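Local coordinates for protein ribokinase (Arabidopsis thaliana, PDB 6ILS) that catalyses the ATP- and magnesium-dependent phosphorylation of D-ribose at O-5, giving D-ribose 5-phosphate for nucleotide and amino-acid synthesis or the pentose phosphate pathway, at residues A46-G49 with A50-Y54; E123-D127 with D128-I132; R143-D147 with S148-Q152; I175-E178 with L179-S182; L233-Q236 with G237-P240. One frame throughout, in Å; residues are numbered along the deposited sequence.

Interaction 1 (A46-G49 with A50-Y54); sequences AACG and AKLMY
Ala46 O receives the amide of Ala50 at 3.0 Å (N to O) with a nearly straight N-H, and the same i to i+4 pattern takes Lys51 N to Ala47 O at 2.9 Å. Leu52 N to Cys48 O, at 3.0 Å, is the last such bond and is bent to 137° at the hydrogen. There the helix runs out in a Schellman motif: Tyr54 N reaches back to Gly49 O in a weak but straight bond of 3.3 Å, Met53 N bonds Ala50 O at 3.0 Å inside it, and Met53 has the positive phi (64°) that the motif needs. Gly49 O also takes a weak bond from Leu52 N. Nonpolar contact is modest. With its SG anti to the backbone N (chi1 175°), Cys48 reaches along the helix to Leu52, SG meeting the methyl CD1 at 3.8 Å. On another side, CG of Lys51 rests 3.2 Å from Ala47 O, and its amine runs on to Met299 O and Ile296 O. Cys48 and Leu52 face helix 257-270 through Thr260, Ala263 and Ala264, Ala46 lies on strands 5-8 and 56-63, and Tyr54 leads back to the sheet, its hydroxyl bonded to Pro3 O, as helix 41-51 gives way to strand 56-63.

Interaction 2 (E123-D127 with D128-I132); sequences EIMSD and DDLEI
Met125 crosses Leu130 at about a right angle, CB lying 3.9 Å from the branch carbon CG, next to a capping-box-like pair: Ser126 and Asp129 exchange side-chain-to-backbone bonds in the turn ahead of helix 131-134, the arm from Asp129 N to Ser126 OG being weak. Met125 folds back on itself at chi2 and chi3 (-84° and -73°), which brings its CE methyl over CB of Asp129 at 4.0 Å; the same side chain also packs on Ile149 of helix 147-158. Ser126 follows and gives the contact most of its polar links. Its carbonyl O takes Leu130 N in the carbonyl plane at 3.0 Å, and Asp129 N from well above that plane at 2.9 Å. Its OG donates to the Asp129 carboxylate. At Asp127 the side chain turns outward to a salt bridge with Arg134, and the backbone passes into the turn. The other carboxylate oxygen of Asp129, OD1, pairs with Arg88, so this buried acid is held from both ends and probably stays charged. OD2 carries two donors from one residue: Ser126 N arrives on its anti lone pair at 3.0 Å, whereas Ser126 OG, only 2.5 Å away, comes from above the carboxylate plane.

Interaction 3 (R143-D147 with S148-Q152); sequences REIPD and SINIQ. With RIB (alpha-D-ribofuranose), chain F.
Pro146 O, at the N-cap of helix 147-158, takes Asn150 N at 3.2 Å and, weakly, Ile149 N, while Asp147 O takes Ile151 N at 2.9 Å. Asp147 OD1 is gripped by Arg143 NH2 and by a water, each at 2.7 Å. The arginine bond is almost straight (173°), lies in the guanidinium plane and uses the syn lone pair, completing a salt bridge; NH1 holds Thr173 O. The water also donates to Ile145 O and weakly accepts from Asn150 ND2, which bonds Gln142 O as well, joining the loop after strand 138-143 to the first turn of the helix. Ile145 sets its CD1 methyl against CG2 of Ile149 at 3.7 Å, the two side chains crossing at about a right angle, and the same methyl lies 3.6 Å from OD1 of Asn150. CG1 of Ile145 stands between the backbone N and the carbonyl carbon (chi1 71°), which turns this branch toward the helix. Replacing Asn150 with a leucine would probably leave Gln142 O and the bridging water without the amide donor. Glu144 points the other way and accepts from the ribose, RIB O1 to OE2 being 2.6 Å. Its OE1 is held by Ser10 and the Lys41 amide, so the sugar hydroxyl meets a carboxylate whose rotation is probably fixed by these bonds.

Interaction 4 (I175-E178 with L179-S182); sequences IPNE and LLDS
Ile175 and Leu180 form the tight side of this short helix, crossing at about a right angle with CG2 of Ile175 3.6 Å from CD2 of Leu180. The Ile175 rotamer (chi1 -51°) places CG2 anti to the backbone N, where it meets Leu180 and also reaches CD2 of Leu179 at 4.0 Å. These side chains continue inward to Val168 and Leu166 of strand 164-170, and Leu180 also touches Leu217 and Val219. Cut back to alanine, Leu180 would probably leave a gap beside Ile175 and its CG2 methyl without its nearest apolar partner.

On the outer side Asn177, Glu178 and Asp181 are exposed, and contact there is mostly polar. Asp181 N bonds Asn177 O at 2.8 Å, while Glu178 sends its carboxylate away to Lys155 of helix 147-158. Pro176 caps the start: its O takes Leu180 N in the carbonyl plane at 3.1 Å and Leu179 N from above it at 2.8 Å. Farther along, Ser182 OG donates to Glu178 O at 2.8 Å, almost in line with the C=O (174°). The serine hydroxyl thus gives Glu178 O a donor in the crossover between strands 164-170 and 185-187.

Interaction 5 (L233-Q236 with G237-P240); sequences LFIQ and GEKP
Phe234 and Pro240 lie obliquely to each other, the proline CG coming within 3.6 Å of CD2 and its CB 3.7 Å from CE2, so CD2 and CE2 of the ring meet two pyrrolidine methylenes. CG of Phe234 is anti to its carbonyl carbon (chi1 -61°), which carries the ring to this proline while the ring also packs on Ile207, Ser208 and Val211 of helix 204-216. Ile235, next along the strand, crosses Glu238 at a slant: CG2 of the isoleucine touches the CG methylene of the glutamate at 3.9 Å.

Between these pairs a type II beta turn runs from Ile235 to Glu238, closed by Glu238 N to Ile235 O at 3.0 Å. Gly237 has positive phi (88°), where a CB would clash with Gln236 O, so the turn calls for glycine. Farther back one water lies 2.7 Å from Leu233 O and 2.8 Å from Lys239 O, and another accepts from Ile235 N and lies near Glu238 O. Pro240 has no N-H to give, but its CA makes a C-H contact with Leu233 O at 3.5 Å. Hence, in the hairpin joining strands 231-235 and 241-243, waters bridge the arms between the turn bond and the direct backbone pairing of Leu233 with Ile241.

From the N terminus the five contacts come in series, none nesting or crossing, and each closes a turn of its own. Interaction 1 ends helix 41-51 ahead of strand 56-63; interaction 2 leads into helix 131-134; interaction 3 leads from strand 138-143 into helix 147-158; interaction 4 spans the crossover helix 177-180; interaction 5 turns the hairpin at the far edge of the large sheet. Interactions 2 and 3 meet where Gln152 probably bonds the backbone of Glu123 and Met125. Interactions 3 and 4 touch through Ile151 and Leu179, setting neighbouring helices side by side. Interactions 1 and 5 stand apart, centres about 27 Å from each other.

Interaction 1 (A46-G49 with A50-Y54)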
loop_
_atom_site.group_PDB
_atom_site.type_symbol
_atom_site.label_atom_id
_atom_site.label_comp_id
_atom_site.label_asym_id
_atom_site.label_seq_id
_atom_site.Cartn_x
_atom_site.Cartn_y
_atom_site.Cartn_z
ATOM N N ALA B 46 -4.891 -7.500 19.427
ATOM C CA ALA B 46 -3.688 -7.709 20.215
ATOM C C ALA B 46 -3.121 -6.376 20.699
ATOM O O ALA B 46 -2.713 -6.250 21.857
ATOM C CB ALA B 46 -2.629 -8.467 19.401
ATOM N N ALA B 47 -3.080 -5.387 19.804
ATOM C CA ALA B 47 -2.608 -4.057 20.216
ATOM C C ALA B 47 -3.431 -3.494 21.370
ATOM O O ALA B 47 -2.887 -2.925 22.328
ATOM C CB ALA B 47 -2.625 -3.095 19.047
ATOM N N CYS B 48 -4.743 -3.676 21.292
ATOM C CA CYS B 48 -5.623 -3.214 22.365
ATOM C C CYS B 48 -5.300 -3.862 23.699
ATOM O O CYS B 48 -5.109 -3.181 24.711
ATOM C CB CYS B 48 -7.075 -3.476 21.978
ATOM S SG CYS B 48 -8.244 -3.074 23.279
ATOM N N GLY B 49 -5.237 -5.185 23.696
ATOM C CA GLY B 49 -4.904 -5.931 24.889
ATOM C C GLY B 49 -3.601 -5.453 25.498
ATOM O O GLY B 49 -3.535 -5.202 26.692
ATOM N N ALA B 50 -2.574 -5.325 24.666
ATOM C CA ALA B 50 -1.236 -4.881 25.113
ATOM C C ALA B 50 -1.294 -3.482 25.733
ATOM O O ALA B 50 -0.757 -3.297 26.794
ATOM C CB ALA B 50 -0.272 -4.921 23.975
ATOM N N LYS B 51 -2.031 -2.570 25.117
ATOM C CA LYS B 51 -2.166 -1.177 25.624
ATOM C C LYS B 51 -2.944 -1.137 26.938
ATOM O O LYS B 51 -2.708 -0.244 27.705
ATOM C CB LYS B 51 -2.832 -0.272 24.596
ATOM C CG LYS B 51 -1.993 0.002 23.368
ATOM C CD LYS B 51 -2.088 1.432 22.939
ATOM C CE LYS B 51 -1.621 1.694 21.530
ATOM N NZ LYS B 51 -1.918 3.086 21.141
ATOM N N LEU B 52 -3.789 -2.133 27.208
ATOM C CA LEU B 52 -4.566 -2.228 28.469
ATOM C C LEU B 52 -3.748 -2.907 29.571
ATOM O O LEU B 52 -4.332 -3.228 30.568
ATOM C CB LEU B 52 -5.884 -2.963 28.232
ATOM C CG LEU B 52 -6.892 -2.268 27.326
ATOM C CD1 LEU B 52 -8.071 -3.171 27.079
ATOM C CD2 LEU B 52 -7.364 -0.946 27.897
ATOM N N MET B 53 -2.476 -3.121 29.282
ATOM C CA MET B 53 -1.498 -3.690 30.233
ATOM C C MET B 53 -1.835 -5.127 30.644
ATOM O O MET B 53 -1.622 -5.467 31.779
ATOM C CB MET B 53 -1.309 -2.793 31.458
ATOM C CG MET B 53 -1.108 -1.361 31.080
ATOM S SD MET B 53 0.412 -1.195 30.191
ATOM C CE MET B 53 1.586 -1.893 31.336
ATOM N N TYR B 54 -2.357 -5.923 29.721
ATOM C CA TYR B 54 -2.513 -7.365 30.003
ATOM C C TYR B 54 -1.536 -8.114 29.096
ATOM O O TYR B 54 -1.458 -7.734 27.967
ATOM C CB TYR B 54 -3.932 -7.874 29.799
ATOM C CG TYR B 54 -4.126 -9.195 30.488
ATOM C CD1 TYR B 54 -4.395 -9.249 31.839
ATOM C CD2 TYR B 54 -3.961 -10.380 29.809
ATOM C CE1 TYR B 54 -4.536 -10.455 32.491
ATOM C CE2 TYR B 54 -4.092 -11.592 30.446
ATOM C CZ TYR B 54 -4.373 -11.630 31.792
ATOM O OH TYR B 54 -4.512 -12.821 32.418
#

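Interaction 2 (E123-D127 with D128-I132)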
loop_
_atom_site.group_PDB
_atom_site.type_symbol
_atom_site.label_atom_id
_atom_site.label_comp_id
_atom_site.label_asym_id
_atom_site.label_seq_id
_atom_site.Cartn_x
_atom_site.Cartn_y
_atom_site.Cartn_z
ATOM N N GLU B 123 -1.069 -26.539 6.910
ATOM C CA GLU B 123 -2.285 -27.322 6.779
ATOM C C GLU B 123 -2.727 -27.816 8.158
ATOM O O GLU B 123 -3.911 -27.786 8.494
ATOM C CB GLU B 123 -2.060 -28.495 5.822
ATOM C CG GLU B 123 -3.120 -29.586 5.913
ATOM C CD GLU B 123 -2.998 -30.630 4.810
ATOM O OE1 GLU B 123 -2.269 -30.379 3.825
ATOM O OE2 GLU B 123 -3.623 -31.706 4.937
ATOM N N ILE B 124 -1.756 -28.268 8.945
ATOM C CA ILE B 124 -1.976 -28.677 10.323
ATOM C C ILE B 124 -1.075 -27.866 11.234
ATOM O O ILE B 124 0.130 -27.795 11.017
ATOM C CB ILE B 124 -1.679 -30.179 10.540
ATOM C CG1 ILE B 124 -2.483 -31.035 9.560
ATOM C CG2 ILE B 124 -1.969 -30.579 11.977
ATOM C CD1 ILE B 124 -3.978 -30.848 9.680
ATOM N N MET B 125 -1.659 -27.250 12.253
ATOM C CA MET B 125 -0.875 -26.484 13.209
ATOM C C MET B 125 0.013 -27.408 14.013
ATOM O O MET B 125 -0.465 -28.397 14.563
ATOM C CB MET B 125 -1.789 -25.703 14.146
ATOM C CG MET B 125 -2.694 -24.735 13.426
ATOM S SD MET B 125 -1.841 -23.187 13.117
ATOM C CE MET B 125 -1.826 -22.507 14.778
ATOM N N SER B 126 1.303 -27.089 14.090
ATOM C CA SER B 126 2.213 -27.883 14.918
ATOM C C SER B 126 1.921 -27.631 16.391
ATOM O O SER B 126 1.385 -26.582 16.747
ATOM C CB SER B 126 3.671 -27.557 14.610
ATOM O OG SER B 126 4.064 -26.374 15.278
ATOM N N ASP B 127 2.287 -28.584 17.242
ATOM C CA ASP B 127 1.906 -28.531 18.647
ATOM C C ASP B 127 2.656 -27.466 19.447
ATOM O O ASP B 127 2.274 -27.155 20.586
ATOM C CB ASP B 127 2.104 -29.897 19.296
ATOM C CG ASP B 127 0.864 -30.761 19.210
ATOM O OD1 ASP B 127 0.702 -31.476 18.200
ATOM O OD2 ASP B 127 0.040 -30.707 20.144
ATOM N N ASP B 128 3.701 -26.891 18.859
ATOM C CA ASP B 128 4.359 -25.771 19.509
ATOM C C ASP B 128 4.009 -24.483 18.785
ATOM O O ASP B 128 4.483 -23.408 19.151
ATOM C CB ASP B 128 5.873 -25.981 19.586
ATOM C CG ASP B 128 6.305 -26.626 20.910
ATOM O OD1 ASP B 128 6.256 -25.943 21.957
ATOM O OD2 ASP B 128 6.684 -27.819 20.905
ATOM N N ASP B 129 3.173 -24.599 17.756
ATOM C CA ASP B 129 2.374 -23.462 17.319
ATOM C C ASP B 129 1.228 -23.324 18.303
ATOM O O ASP B 129 0.826 -22.219 18.647
ATOM C CB ASP B 129 1.816 -23.633 15.902
ATOM C CG ASP B 129 2.893 -23.650 14.835
ATOM O OD1 ASP B 129 3.730 -22.720 14.812
ATOM O OD2 ASP B 129 2.862 -24.568 13.986
ATOM N N LEU B 130 0.720 -24.472 18.752
ATOM C CA LEU B 130 -0.426 -24.537 19.654
ATOM C C LEU B 130 -0.059 -24.463 21.128
ATOM O O LEU B 130 -0.945 -24.408 21.976
ATOM C CB LEU B 130 -1.216 -25.821 19.419
ATOM C CG LEU B 130 -1.916 -25.989 18.076
ATOM C CD1 LEU B 130 -2.600 -27.347 18.011
ATOM C CD2 LEU B 130 -2.915 -24.862 17.836
ATOM N N GLU B 131 1.229 -24.474 21.445
ATOM C CA GLU B 131 1.636 -24.410 22.845
ATOM C C GLU B 131 1.193 -23.098 23.489
ATOM O O GLU B 131 0.831 -23.069 24.666
ATOM C CB GLU B 131 3.149 -24.566 22.990
ATOM C CG GLU B 131 3.945 -23.431 22.354
ATOM C CD GLU B 131 5.318 -23.259 22.970
ATOM O OE1 GLU B 131 5.610 -23.945 23.978
ATOM O OE2 GLU B 131 6.101 -22.434 22.446
ATOM N N ILE B 132 1.212 -22.013 22.718
ATOM C CA ILE B 132 0.893 -20.715 23.291
ATOM C C ILE B 132 -0.599 -20.629 23.587
ATOM O O ILE B 132 -0.978 -20.066 24.612
ATOM C CB ILE B 132 1.340 -19.533 22.378
ATOM C CG1 ILE B 132 1.117 -18.191 23.088
ATOM C CG2 ILE B 132 0.663 -19.573 21.023
ATOM C CD1 ILE B 132 1.717 -18.117 24.476
#

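Interaction 3 (R143-D147 with S148-Q152)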
loop_
_atom_site.group_PDB
_atom_site.type_symbol
_atom_site.label_atom_id
_atom_site.label_comp_id
_atom_site.label_asym_id
_atom_site.label_seq_id
_atom_site.Cartn_x
_atom_site.Cartn_y
_atom_site.Cartn_z
ATOM N N ARG B 143 -12.565 -13.578 11.757
ATOM C CA ARG B 143 -12.748 -14.328 10.518
ATOM C C ARG B 143 -11.995 -13.737 9.341
ATOM O O ARG B 143 -12.562 -13.490 8.277
ATOM C CB ARG B 143 -14.227 -14.451 10.228
ATOM C CG ARG B 143 -14.912 -15.147 11.385
ATOM C CD ARG B 143 -16.069 -16.010 10.951
ATOM N NE ARG B 143 -15.701 -17.045 9.983
ATOM C CZ ARG B 143 -16.347 -17.219 8.835
ATOM N NH1 ARG B 143 -17.352 -16.407 8.528
ATOM N NH2 ARG B 143 -15.991 -18.179 7.990
ATOM N N GLU B 144 -10.695 -13.555 9.547
ATOM C CA GLU B 144 -9.793 -13.010 8.524
ATOM C C GLU B 144 -8.581 -13.921 8.323
ATOM O O GLU B 144 -7.581 -13.519 7.721
ATOM C CB GLU B 144 -9.347 -11.582 8.918
ATOM C CG GLU B 144 -10.476 -10.566 8.900
ATOM C CD GLU B 144 -9.995 -9.107 8.999
ATOM O OE1 GLU B 144 -8.929 -8.839 9.609
ATOM O OE2 GLU B 144 -10.688 -8.231 8.438
ATOM N N ILE B 145 -8.671 -15.139 8.855
ATOM C CA ILE B 145 -7.726 -16.225 8.561
ATOM C C ILE B 145 -8.580 -17.486 8.274
ATOM O O ILE B 145 -9.800 -17.473 8.501
ATOM C CB ILE B 145 -6.716 -16.486 9.716
ATOM C CG1 ILE B 145 -7.422 -17.124 10.912
ATOM C CG2 ILE B 145 -5.981 -15.196 10.129
ATOM C CD1 ILE B 145 -6.527 -17.543 12.029
ATOM N N PRO B 146 -7.964 -18.560 7.748
ATOM C CA PRO B 146 -8.821 -19.682 7.309
ATOM C C PRO B 146 -9.653 -20.356 8.406
ATOM O O PRO B 146 -9.178 -20.531 9.513
ATOM C CB PRO B 146 -7.809 -20.686 6.738
ATOM C CG PRO B 146 -6.687 -19.832 6.248
ATOM C CD PRO B 146 -6.581 -18.706 7.256
ATOM N N ASP B 147 -10.878 -20.750 8.064
ATOM C CA ASP B 147 -11.738 -21.526 8.959
ATOM C C ASP B 147 -10.985 -22.690 9.596
ATOM O O ASP B 147 -11.154 -22.988 10.775
ATOM C CB ASP B 147 -12.962 -22.062 8.199
ATOM C CG ASP B 147 -13.986 -20.977 7.878
ATOM O OD1 ASP B 147 -14.059 -19.976 8.618
ATOM O OD2 ASP B 147 -14.734 -21.132 6.886
ATOM N N SER B 148 -10.137 -23.340 8.809
ATOM C CA SER B 148 -9.443 -24.537 9.273
ATOM C C SER B 148 -8.532 -24.246 10.441
ATOM O O SER B 148 -8.471 -25.013 11.395
ATOM C CB SER B 148 -8.624 -25.166 8.145
ATOM O OG SER B 148 -7.694 -26.082 8.692
ATOM N N ILE B 149 -7.824 -23.124 10.357
ATOM C CA ILE B 149 -6.936 -22.700 11.421
ATOM C C ILE B 149 -7.727 -22.311 12.668
ATOM O O ILE B 149 -7.352 -22.685 13.776
ATOM C CB ILE B 149 -6.057 -21.515 10.944
ATOM C CG1 ILE B 149 -5.202 -21.963 9.756
ATOM C CG2 ILE B 149 -5.188 -20.995 12.086
ATOM C CD1 ILE B 149 -4.292 -23.136 10.080
ATOM N N ASN B 150 -8.818 -21.561 12.488
ATOM C CA ASN B 150 -9.652 -21.207 13.643
ATOM C C ASN B 150 -10.186 -22.440 14.357
ATOM O O ASN B 150 -10.243 -22.478 15.582
ATOM C CB ASN B 150 -10.826 -20.325 13.230
ATOM C CG ASN B 150 -10.444 -18.861 13.123
ATOM O OD1 ASN B 150 -9.519 -18.398 13.792
ATOM N ND2 ASN B 150 -11.148 -18.136 12.279
ATOM N N ILE B 151 -10.586 -23.440 13.576
ATOM C CA ILE B 151 -11.141 -24.668 14.157
ATOM C C ILE B 151 -10.090 -25.377 14.996
ATOM O O ILE B 151 -10.340 -25.735 16.138
ATOM C CB ILE B 151 -11.707 -25.593 13.060
ATOM C CG1 ILE B 151 -13.013 -25.007 12.525
ATOM C CG2 ILE B 151 -11.942 -26.998 13.620
ATOM C CD1 ILE B 151 -13.496 -25.623 11.245
ATOM N N GLN B 152 -8.877 -25.505 14.466
ATOM C CA GLN B 152 -7.812 -26.171 15.191
ATOM C C GLN B 152 -7.436 -25.454 16.483
ATOM O O GLN B 152 -7.133 -26.092 17.492
ATOM C CB GLN B 152 -6.572 -26.319 14.291
ATOM C CG GLN B 152 -6.805 -27.199 13.061
ATOM C CD GLN B 152 -5.585 -27.265 12.157
ATOM O OE1 GLN B 152 -4.488 -27.632 12.591
ATOM N NE2 GLN B 152 -5.767 -26.879 10.900
HETATM O O5 RIB F . -11.694 -3.850 12.263
HETATM C C5 RIB F . -10.730 -3.099 11.574
HETATM C C4 RIB F . -10.051 -3.897 10.661
HETATM O O4 RIB F . -10.976 -4.631 9.723
HETATM C C3 RIB F . -9.277 -2.893 9.702
HETATM O O3 RIB F . -7.953 -2.568 10.346
HETATM C C2 RIB F . -9.254 -3.432 8.567
HETATM O O2 RIB F . -7.900 -3.872 8.153
HETATM C C1 RIB F . -10.311 -4.722 8.600
HETATM O O1 RIB F . -9.613 -5.912 8.548
HETATM O O HOH W 1 -12.326 -18.028 9.287
#

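Interaction 4 (I175-E178 with L179-S182)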
loop_
_atom_site.group_PDB
_atom_site.type_symbol
_atom_site.label_atom_id
_atom_site.label_comp_id
_atom_site.label_asym_id
_atom_site.label_seq_id
_atom_site.Cartn_x
_atom_site.Cartn_y
_atom_site.Cartn_z
ATOM N N ILE B 175 -20.515 -19.396 9.091
ATOM C CA ILE B 175 -19.574 -19.950 10.052
ATOM C C ILE B 175 -19.783 -21.456 10.176
ATOM O O ILE B 175 -20.898 -21.909 10.418
ATOM C CB ILE B 175 -19.728 -19.312 11.445
ATOM C CG1 ILE B 175 -19.716 -17.781 11.351
ATOM C CG2 ILE B 175 -18.649 -19.839 12.385
ATOM C CD1 ILE B 175 -20.045 -17.093 12.670
ATOM N N PRO B 176 -18.711 -22.236 10.015
ATOM C CA PRO B 176 -18.807 -23.690 10.166
ATOM C C PRO B 176 -19.268 -24.072 11.562
ATOM O O PRO B 176 -18.770 -23.517 12.539
ATOM C CB PRO B 176 -17.371 -24.165 9.935
ATOM C CG PRO B 176 -16.714 -23.059 9.176
ATOM C CD PRO B 176 -17.346 -21.803 9.665
ATOM N N ASN B 177 -20.199 -25.015 11.665
ATOM C CA ASN B 177 -20.741 -25.391 12.967
ATOM C C ASN B 177 -19.703 -26.023 13.844
ATOM O O ASN B 177 -19.793 -25.981 15.068
ATOM C CB ASN B 177 -21.924 -26.346 12.792
ATOM C CG ASN B 177 -23.130 -25.647 12.251
ATOM O OD1 ASN B 177 -23.571 -24.646 12.812
ATOM N ND2 ASN B 177 -23.651 -26.133 11.134
ATOM N N GLU B 178 -18.717 -26.629 13.201
ATOM C CA GLU B 178 -17.598 -27.205 13.900
ATOM C C GLU B 178 -16.886 -26.095 14.674
ATOM O O GLU B 178 -16.371 -26.311 15.769
ATOM C CB GLU B 178 -16.663 -27.880 12.901
ATOM C CG GLU B 178 -15.561 -28.664 13.530
ATOM C CD GLU B 178 -14.699 -29.322 12.489
ATOM O OE1 GLU B 178 -14.882 -29.007 11.289
ATOM O OE2 GLU B 178 -13.839 -30.148 12.866
ATOM N N LEU B 179 -16.891 -24.894 14.108
ATOM C CA LEU B 179 -16.233 -23.771 14.772
ATOM C C LEU B 179 -17.118 -23.244 15.901
ATOM O O LEU B 179 -16.658 -23.090 17.033
ATOM C CB LEU B 179 -15.901 -22.669 13.764
ATOM C CG LEU B 179 -15.173 -21.441 14.346
ATOM C CD1 LEU B 179 -13.948 -21.849 15.154
ATOM C CD2 LEU B 179 -14.811 -20.466 13.236
ATOM N N LEU B 180 -18.381 -22.964 15.587
ATOM C CA LEU B 180 -19.358 -22.535 16.596
ATOM C C LEU B 180 -19.403 -23.472 17.808
ATOM O O LEU B 180 -19.509 -23.021 18.951
ATOM C CB LEU B 180 -20.753 -22.412 15.967
ATOM C CG LEU B 180 -20.912 -21.363 14.868
ATOM C CD1 LEU B 180 -22.278 -21.445 14.203
ATOM C CD2 LEU B 180 -20.673 -19.948 15.411
ATOM N N ASP B 181 -19.302 -24.780 17.573
ATOM C CA ASP B 181 -19.329 -25.749 18.671
ATOM C C ASP B 181 -18.100 -25.714 19.567
ATOM O O ASP B 181 -18.108 -26.303 20.645
ATOM C CB ASP B 181 -19.469 -27.183 18.131
ATOM C CG ASP B 181 -20.907 -27.574 17.859
ATOM O OD1 ASP B 181 -21.811 -27.096 18.579
ATOM O OD2 ASP B 181 -21.129 -28.374 16.922
ATOM N N SER B 182 -17.040 -25.046 19.120
ATOM C CA SER B 182 -15.766 -25.115 19.830
ATOM C C SER B 182 -15.388 -23.811 20.542
ATOM O O SER B 182 -14.392 -23.759 21.246
ATOM C CB SER B 182 -14.642 -25.487 18.862
ATOM O OG SER B 182 -14.958 -26.665 18.139
#

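Interaction 5 (L233-Q236 with G237-P240)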
loop_
_atom_site.group_PDB
_atom_site.type_symbol
_atom_site.label_atom_id
_atom_site.label_comp_id
_atom_site.label_asym_id
_atom_site.label_seq_id
_atom_site.Cartn_x
_atom_site.Cartn_y
_atom_site.Cartn_z
ATOM N N LEU B 233 -24.875 -8.601 26.364
ATOM C CA LEU B 233 -24.309 -9.913 26.590
ATOM C C LEU B 233 -25.432 -10.882 26.924
ATOM O O LEU B 233 -26.105 -10.739 27.956
ATOM C CB LEU B 233 -23.285 -9.902 27.718
ATOM C CG LEU B 233 -22.638 -11.255 28.052
ATOM C CD1 LEU B 233 -21.790 -11.774 26.886
ATOM C CD2 LEU B 233 -21.806 -11.155 29.312
ATOM N N PHE B 234 -25.644 -11.843 26.032
ATOM C CA PHE B 234 -26.625 -12.906 26.260
ATOM C C PHE B 234 -25.920 -14.163 26.716
ATOM O O PHE B 234 -24.985 -14.627 26.066
ATOM C CB PHE B 234 -27.420 -13.222 24.991
ATOM C CG PHE B 234 -28.213 -12.071 24.447
ATOM C CD1 PHE B 234 -27.602 -11.071 23.696
ATOM C CD2 PHE B 234 -29.578 -11.998 24.653
ATOM C CE1 PHE B 234 -28.337 -10.026 23.180
ATOM C CE2 PHE B 234 -30.316 -10.944 24.144
ATOM C CZ PHE B 234 -29.698 -9.962 23.407
ATOM N N ILE B 235 -26.373 -14.720 27.829
ATOM C CA ILE B 235 -25.868 -15.999 28.317
ATOM C C ILE B 235 -27.054 -16.954 28.425
ATOM O O ILE B 235 -28.077 -16.603 29.007
ATOM C CB ILE B 235 -25.181 -15.848 29.667
ATOM C CG1 ILE B 235 -24.020 -14.847 29.559
ATOM C CG2 ILE B 235 -24.700 -17.197 30.178
ATOM C CD1 ILE B 235 -23.342 -14.572 30.869
ATOM N N GLN B 236 -26.935 -18.139 27.846
ATOM C CA GLN B 236 -28.063 -19.067 27.836
ATOM C C GLN B 236 -28.539 -19.400 29.247
ATOM O O GLN B 236 -27.745 -19.753 30.120
ATOM C CB GLN B 236 -27.699 -20.349 27.096
ATOM C CG GLN B 236 -28.902 -21.221 26.819
ATOM C CD GLN B 236 -28.600 -22.277 25.806
ATOM O OE1 GLN B 236 -27.464 -22.726 25.692
ATOM N NE2 GLN B 236 -29.614 -22.677 25.045
ATOM N N GLY B 237 -29.842 -19.252 29.473
ATOM C CA GLY B 237 -30.436 -19.536 30.770
ATOM C C GLY B 237 -30.432 -18.353 31.721
ATOM O O GLY B 237 -30.887 -18.449 32.864
ATOM N N GLU B 238 -29.913 -17.223 31.253
ATOM C CA GLU B 238 -29.807 -16.043 32.100
ATOM C C GLU B 238 -30.453 -14.839 31.428
ATOM O O GLU B 238 -30.732 -14.850 30.223
ATOM C CB GLU B 238 -28.338 -15.735 32.438
ATOM C CG GLU B 238 -27.490 -16.952 32.836
ATOM C CD GLU B 238 -27.950 -17.631 34.123
ATOM O OE1 GLU B 238 -28.717 -17.012 34.896
ATOM O OE2 GLU B 238 -27.529 -18.787 34.372
ATOM N N LYS B 239 -30.711 -13.809 32.227
ATOM C CA LYS B 239 -31.242 -12.559 31.719
ATOM C C LYS B 239 -30.115 -11.827 30.983
ATOM O O LYS B 239 -28.999 -11.789 31.481
ATOM C CB LYS B 239 -31.785 -11.710 32.871
ATOM C CG LYS B 239 -32.514 -10.456 32.443
ATOM C CD LYS B 239 -32.866 -9.588 33.656
ATOM C CE LYS B 239 -33.405 -8.231 33.220
ATOM N NZ LYS B 239 -33.712 -7.344 34.380
ATOM N N PRO B 240 -30.403 -11.267 29.803
ATOM C CA PRO B 240 -29.424 -10.486 29.037
ATOM C C PRO B 240 -28.988 -9.238 29.798
ATOM O O PRO B 240 -29.773 -8.676 30.561
ATOM C CB PRO B 240 -30.189 -10.097 27.764
ATOM C CG PRO B 240 -31.300 -11.102 27.661
ATOM C CD PRO B 240 -31.675 -11.402 29.079
HETATM O O HOH W 2 -26.574 -12.134 30.224
HETATM O O HOH W 3 -29.057 -13.651 28.300
#